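PDB 3MSQ: putative ubiquinone biosynthesis protein from Nostoc punctiforme, which probably takes part in ubiquinone-type quinone biosynthesis as a member of the Coq4 family, although its exact molecular role is not established. Local coordinates for residues Arg69-Pro74 and Trp122-Asp127. Sequence-based numbering, arbitrary orientation.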
loop_
_atom_site.group_PDB
_atom_site.type_symbol
_atom_site.label_atom_id
_atom_site.label_comp_id
_atom_site.label_asym_id
_atom_site.label_seq_id
_atom_site.Cartn_x
_atom_site.Cartn_y
_atom_site.Cartn_z
ATOM N N ARG A 69 -0.709 -37.086 6.924
ATOM C CA ARG A 69 -0.068 -36.089 6.051
ATOM C C ARG A 69 -0.304 -36.549 4.623
ATOM O O ARG A 69 0.614 -36.627 3.803
ATOM C CB ARG A 69 1.407 -35.841 6.377
ATOM C CG ARG A 69 1.636 -35.267 7.767
ATOM C CD ARG A 69 1.500 -33.768 7.775
ATOM N NE ARG A 69 1.945 -33.134 9.018
ATOM C CZ ARG A 69 3.200 -32.767 9.264
ATOM N NH1 ARG A 69 4.162 -33.032 8.389
ATOM N NH2 ARG A 69 3.507 -32.158 10.402
ATOM N N TRP A 70 -1.569 -36.937 4.377
ATOM C CA TRP A 70 -2.106 -37.470 3.137
ATOM C C TRP A 70 -1.992 -36.477 2.012
ATOM O O TRP A 70 -2.416 -35.323 2.154
ATOM C CB TRP A 70 -3.587 -37.886 3.321
ATOM C CG TRP A 70 -4.190 -38.490 2.083
ATOM C CD1 TRP A 70 -4.181 -39.806 1.732
ATOM C CD2 TRP A 70 -4.790 -37.785 0.981
ATOM N NE1 TRP A 70 -4.751 -39.970 0.484
ATOM C CE2 TRP A 70 -5.122 -38.745 -0.001
ATOM C CE3 TRP A 70 -5.078 -36.431 0.725
ATOM C CZ2 TRP A 70 -5.726 -38.398 -1.206
ATOM C CZ3 TRP A 70 -5.673 -36.090 -0.474
ATOM C CH2 TRP A 70 -5.991 -37.067 -1.424
ATOM N N LEU A 71 -1.496 -36.944 0.862
ATOM C CA LEU A 71 -1.420 -36.145 -0.365
ATOM C C LEU A 71 -1.813 -37.068 -1.510
ATOM O O LEU A 71 -1.580 -38.264 -1.397
ATOM C CB LEU A 71 -0.027 -35.535 -0.563
ATOM C CG LEU A 71 0.354 -34.386 0.376
ATOM C CD1 LEU A 71 1.815 -34.078 0.271
ATOM C CD2 LEU A 71 -0.495 -33.145 0.128
ATOM N N PRO A 72 -2.477 -36.584 -2.574
ATOM C CA PRO A 72 -2.939 -37.498 -3.626
ATOM C C PRO A 72 -1.829 -38.166 -4.439
ATOM O O PRO A 72 -0.790 -37.564 -4.710
ATOM C CB PRO A 72 -3.851 -36.618 -4.480
ATOM C CG PRO A 72 -3.350 -35.257 -4.270
ATOM C CD PRO A 72 -2.876 -35.194 -2.866
ATOM N N ALA A 73 -2.061 -39.445 -4.803
ATOM C CA ALA A 73 -1.158 -40.271 -5.596
ATOM C C ALA A 73 -0.982 -39.668 -6.991
ATOM O O ALA A 73 -1.866 -38.959 -7.464
ATOM C CB ALA A 73 -1.697 -41.685 -5.688
ATOM N N PRO A 74 0.167 -39.872 -7.661
ATOM C CA PRO A 74 0.322 -39.279 -8.995
ATOM C C PRO A 74 -0.604 -39.964 -10.008
ATOM O O PRO A 74 -0.944 -41.153 -9.865
ATOM C CB PRO A 74 1.807 -39.488 -9.312
ATOM C CG PRO A 74 2.193 -40.689 -8.523
ATOM C CD PRO A 74 1.362 -40.658 -7.272
ATOM N N TRP A 122 -3.998 -28.323 -0.081
ATOM C CA TRP A 122 -4.768 -27.312 -0.781
ATOM C C TRP A 122 -4.360 -27.233 -2.267
ATOM O O TRP A 122 -5.218 -27.359 -3.140
ATOM C CB TRP A 122 -4.562 -25.961 -0.049
ATOM C CG TRP A 122 -5.021 -24.746 -0.785
ATOM C CD1 TRP A 122 -4.239 -23.763 -1.334
ATOM C CD2 TRP A 122 -6.380 -24.376 -1.036
ATOM N NE1 TRP A 122 -5.033 -22.817 -1.942
ATOM C CE2 TRP A 122 -6.355 -23.160 -1.759
ATOM C CE3 TRP A 122 -7.622 -24.951 -0.705
ATOM C CZ2 TRP A 122 -7.532 -22.509 -2.156
ATOM C CZ3 TRP A 122 -8.784 -24.317 -1.118
ATOM C CH2 TRP A 122 -8.734 -23.109 -1.826
ATOM N N ARG A 123 -3.047 -27.053 -2.538
ATOM C CA ARG A 123 -2.499 -26.935 -3.881
ATOM C C ARG A 123 -2.673 -28.204 -4.713
ATOM O O ARG A 123 -3.043 -28.112 -5.876
ATOM C CB ARG A 123 -1.042 -26.489 -3.827
ATOM C CG ARG A 123 -0.852 -25.060 -3.330
ATOM C CD ARG A 123 0.616 -24.637 -3.302
ATOM N NE ARG A 123 0.736 -23.298 -2.725
ATOM C CZ ARG A 123 1.877 -22.664 -2.480
ATOM N NH1 ARG A 123 3.039 -23.237 -2.762
ATOM N NH2 ARG A 123 1.863 -21.449 -1.950
ATOM N N SER A 124 -2.460 -29.387 -4.111
ATOM C CA SER A 124 -2.595 -30.693 -4.788
ATOM C C SER A 124 -4.010 -31.016 -5.187
ATOM O O SER A 124 -4.215 -31.753 -6.159
ATOM C CB SER A 124 -2.156 -31.830 -3.875
ATOM O OG SER A 124 -1.260 -31.410 -2.872
ATOM N N THR A 125 -4.986 -30.558 -4.376
ATOM C CA THR A 125 -6.377 -30.939 -4.551
ATOM C C THR A 125 -7.344 -29.870 -5.000
ATOM O O THR A 125 -8.328 -30.237 -5.632
ATOM C CB THR A 125 -6.896 -31.704 -3.318
ATOM O OG1 THR A 125 -6.983 -30.830 -2.197
ATOM C CG2 THR A 125 -6.037 -32.911 -2.964
ATOM N N HIS A 126 -7.113 -28.574 -4.677
ATOM C CA HIS A 126 -8.083 -27.511 -4.974
ATOM C C HIS A 126 -8.597 -27.367 -6.411
ATOM O O HIS A 126 -9.730 -26.925 -6.595
ATOM C CB HIS A 126 -7.789 -26.179 -4.262
ATOM C CG HIS A 126 -7.378 -25.054 -5.160
ATOM N ND1 HIS A 126 -6.049 -24.664 -5.272
ATOM C CD2 HIS A 126 -8.146 -24.230 -5.916
ATOM C CE1 HIS A 126 -6.052 -23.644 -6.111
ATOM N NE2 HIS A 126 -7.296 -23.350 -6.529
ATOM N N ASP A 127 -7.829 -27.797 -7.406
ATOM C CA ASP A 127 -8.280 -27.740 -8.800
ATOM C C ASP A 127 -9.389 -28.775 -9.115
ATOM O O ASP A 127 -10.074 -28.644 -10.122
ATOM C CB ASP A 127 -7.094 -27.873 -9.762
ATOM C CG ASP A 127 -7.323 -27.201 -11.072
ATOM O OD1 ASP A 127 -7.411 -25.951 -11.088
ATOM O OD2 ASP A 127 -7.396 -27.913 -12.092
#
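Pro72 lays the CG–CD side of its ring over two neighbouring side chains of helix 114-133, Ser124 and Thr125. This is loop-on-helix packing in the all-helical Coq4 fold: residues 69-74 leave helix 60-68 through Arg69, whose phi is positive, and run in extended form past the helix on their way to helix 77-81. The closest backbone approach is Pro72 to Ser124, with 6.9 Å between their CA atoms, and the CB of each points at the other segment. Pro72 CD lies 3.6 Å from Ser124 CB, while Pro72 CG is 3.8 Å from Thr125 CG2, so the ring bridges the two helix residues.

Thr125 can offer a methyl here because of its rotamer. With chi1 at 69°, OG1 takes the crowded position between the backbone N and the carbonyl carbon, and CG2 is left anti to the carbonyl carbon, facing the loop. OG1 itself is bonded back to Leu121 O one turn earlier, and Ser124 OG likewise to Met120 O. Both hydroxyls are therefore satisfied within their own helix, and no hydrogen bond joins loop to helix in this contact; what remains is van der Waals packing.

The CB of Leu71 sets off alongside the helix, and with CG anti to the carbonyl carbon (chi1 -72°) the branch brings CD2 to 3.5 Å from Ser124 OG. Two residues before Pro72, the buried Trp70 has CG anti to its backbone N; Pro72 N sits over one face of the indole, 3.7 Å above the plane and offset toward the rim. Tyr117 OH, from helix 114-133, hydrogen-bonds Trp70 O and ties down the start of the loop. At the far end of the indole, the CZ3 edge meets Thr125 CG2 near the ring plane, at 4.1 Å.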